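Local coordinates for protein 336aa long hypothetical dTDP-glucose 4,6-dehydratase (Pyrococcus horikoshii, PDB 2HUN) that binds NAD in a Rossmann fold and probably dehydrates dTDP-glucose as a 4,6-dehydratase, at residues Asn43-Lys48 / Glu315-Pro320. Sequence-based numbering, arbitrary orientation.
Sequences NPANLK and EWWWKP
The indole of W317 takes the side-chain carbonyl of N46 at its edge, in the ring plane, while a water lies over one face toward the rim; Y185 and W310 both meet W317 edge-to-face. The loop after strand 31-36 of the Rossmann fold is thereby joined to the short helix 315-318, near the C-terminus. W316 has the CB of W317 over the centre of one face, A45 O at its edge, 3.7 Å from W316 CH2, and N314 OD1 bonded to its NE1. K48, extended beyond CG, meets this ring tip to tip, its NZ 3.5 Å from W316 CZ3. W317 NE1 donates to N46 OD1 at 2.7 Å, nearly along the C=O axis. The bond is bent, 141° at the hydrogen, and the amide is tilted from the ring plane. N46 ND2 bonds weakly to G13 O, in the glycine-rich turn beside NAD, and to S17 OG on helix 14-26. A45 CB rests 4.0 Å from W317 CD1. An alanine in place of W317 would probably leave N46 OD1 without its indole donor and open a gap beside A45. N43 OD1 closes an Asx turn onto A45 N; a water 3.1 Å from N43 ND2 links it to W317 O.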
loop_
_atom_site.group_PDB
_atom_site.type_symbol
_atom_site.label_atom_id
_atom_site.label_comp_id
_atom_site.label_asym_id
_atom_site.label_seq_id
_atom_site.Cartn_x
_atom_site.Cartn_y
_atom_site.Cartn_z
ATOM N N ASN A 43 5.562 26.955 -2.933
ATOM C CA ASN A 43 6.165 28.269 -3.078
ATOM C C ASN A 43 5.645 28.932 -4.350
ATOM O O ASN A 43 6.118 28.641 -5.450
ATOM C CB ASN A 43 7.693 28.154 -3.133
ATOM C CG ASN A 43 8.383 29.498 -2.972
ATOM O OD1 ASN A 43 7.737 30.549 -2.956
ATOM N ND2 ASN A 43 9.703 29.468 -2.849
ATOM N N PRO A 44 4.650 29.827 -4.212
ATOM C CA PRO A 44 4.044 30.551 -5.336
ATOM C C PRO A 44 5.087 31.219 -6.228
ATOM O O PRO A 44 4.862 31.421 -7.422
ATOM C CB PRO A 44 3.153 31.577 -4.642
ATOM C CG PRO A 44 2.734 30.861 -3.398
ATOM C CD PRO A 44 4.026 30.225 -2.938
ATOM N N ALA A 45 6.227 31.563 -5.638
ATOM C CA ALA A 45 7.300 32.217 -6.378
ATOM C C ALA A 45 7.846 31.311 -7.477
ATOM O O ALA A 45 8.388 31.787 -8.473
ATOM C CB ALA A 45 8.422 32.627 -5.420
ATOM N N ASN A 46 7.697 30.003 -7.291
ATOM C CA ASN A 46 8.168 29.027 -8.267
ATOM C C ASN A 46 7.570 29.267 -9.647
ATOM O O ASN A 46 8.242 29.074 -10.657
ATOM C CB ASN A 46 7.791 27.607 -7.835
ATOM C CG ASN A 46 8.530 27.150 -6.605
ATOM O OD1 ASN A 46 9.321 27.889 -6.029
ATOM N ND2 ASN A 46 8.271 25.912 -6.191
ATOM N N LEU A 47 6.310 29.691 -9.689
ATOM C CA LEU A 47 5.625 29.899 -10.961
ATOM C C LEU A 47 5.053 31.299 -11.187
ATOM O O LEU A 47 4.175 31.472 -12.037
ATOM C CB LEU A 47 4.482 28.883 -11.095
ATOM C CG LEU A 47 4.851 27.396 -11.087
ATOM C CD1 LEU A 47 3.596 26.544 -11.019
ATOM C CD2 LEU A 47 5.655 27.074 -12.331
ATOM N N LYS A 48 5.540 32.297 -10.457
ATOM C CA LYS A 48 4.990 33.637 -10.613
ATOM C C LYS A 48 5.072 34.215 -12.020
ATOM O O LYS A 48 4.184 34.955 -12.429
ATOM C CB LYS A 48 5.615 34.611 -9.609
ATOM C CG LYS A 48 7.039 35.040 -9.889
ATOM C CD LYS A 48 7.444 36.089 -8.861
ATOM C CE LYS A 48 8.846 36.627 -9.095
ATOM N NZ LYS A 48 9.216 37.605 -8.032
ATOM N N GLU A 315 19.225 34.362 -6.211
ATOM C CA GLU A 315 19.280 34.606 -4.782
ATOM C C GLU A 315 17.931 35.143 -4.316
ATOM O O GLU A 315 17.547 34.960 -3.167
ATOM C CB GLU A 315 20.404 35.603 -4.458
ATOM C CG GLU A 315 20.519 35.945 -2.979
ATOM C CD GLU A 315 21.841 36.612 -2.623
ATOM O OE1 GLU A 315 22.776 36.597 -3.453
ATOM O OE2 GLU A 315 21.943 37.144 -1.501
ATOM N N TRP A 316 17.206 35.789 -5.221
ATOM C CA TRP A 316 15.897 36.345 -4.888
ATOM C C TRP A 316 14.935 35.252 -4.419
ATOM O O TRP A 316 14.090 35.486 -3.547
ATOM C CB TRP A 316 15.285 37.049 -6.101
ATOM C CG TRP A 316 14.830 36.115 -7.183
ATOM C CD1 TRP A 316 15.578 35.611 -8.213
ATOM C CD2 TRP A 316 13.521 35.554 -7.327
ATOM N NE1 TRP A 316 14.810 34.773 -8.991
ATOM C CE2 TRP A 316 13.543 34.720 -8.467
ATOM C CE3 TRP A 316 12.327 35.675 -6.598
ATOM C CZ2 TRP A 316 12.416 34.010 -8.899
ATOM C CZ3 TRP A 316 11.208 34.968 -7.026
ATOM C CH2 TRP A 316 11.262 34.147 -8.166
ATOM N N TRP A 317 15.082 34.059 -4.994
ATOM C CA TRP A 317 14.211 32.932 -4.666
ATOM C C TRP A 317 14.518 32.220 -3.340
ATOM O O TRP A 317 13.628 32.080 -2.502
ATOM C CB TRP A 317 14.228 31.904 -5.815
ATOM C CG TRP A 317 13.243 30.776 -5.624
ATOM C CD1 TRP A 317 11.919 30.767 -5.973
ATOM C CD2 TRP A 317 13.494 29.529 -4.970
ATOM N NE1 TRP A 317 11.329 29.588 -5.572
ATOM C CE2 TRP A 317 12.274 28.810 -4.953
ATOM C CE3 TRP A 317 14.630 28.948 -4.390
ATOM C CZ2 TRP A 317 12.160 27.538 -4.378
ATOM C CZ3 TRP A 317 14.517 27.684 -3.817
ATOM C CH2 TRP A 317 13.287 26.992 -3.817
ATOM N N TRP A 318 15.764 31.789 -3.142
ATOM C CA TRP A 318 16.127 31.056 -1.924
ATOM C C TRP A 318 16.372 31.884 -0.668
ATOM O O TRP A 318 16.188 31.408 0.453
ATOM C CB TRP A 318 17.367 30.183 -2.169
ATOM C CG TRP A 318 18.594 30.897 -2.695
ATOM C CD1 TRP A 318 19.002 30.972 -3.997
ATOM C CD2 TRP A 318 19.633 31.523 -1.914
ATOM N NE1 TRP A 318 20.228 31.584 -4.087
ATOM C CE2 TRP A 318 20.636 31.935 -2.832
ATOM C CE3 TRP A 318 19.810 31.768 -0.552
ATOM C CZ2 TRP A 318 21.801 32.586 -2.405
ATOM C CZ3 TRP A 318 20.969 32.409 -0.136
ATOM C CH2 TRP A 318 21.950 32.809 -1.059
ATOM N N LYS A 319 16.813 33.116 -0.870
ATOM C CA LYS A 319 17.111 34.032 0.210
ATOM C C LYS A 319 15.985 34.149 1.251
ATOM O O LYS A 319 16.223 34.021 2.444
ATOM C CB LYS A 319 17.434 35.394 -0.403
ATOM C CG LYS A 319 17.936 36.402 0.584
ATOM C CD LYS A 319 19.043 35.801 1.416
ATOM C CE LYS A 319 19.601 36.861 2.332
ATOM N NZ LYS A 319 20.076 36.252 3.614
ATOM N N PRO A 320 14.742 34.398 0.816
ATOM C CA PRO A 320 13.619 34.513 1.758
ATOM C C PRO A 320 13.378 33.205 2.510
ATOM O O PRO A 320 12.796 33.194 3.594
ATOM C CB PRO A 320 12.434 34.847 0.852
ATOM C CG PRO A 320 13.070 35.498 -0.328
ATOM C CD PRO A 320 14.304 34.689 -0.558
HETATM O O HOH W 1 11.022 32.188 -2.441
#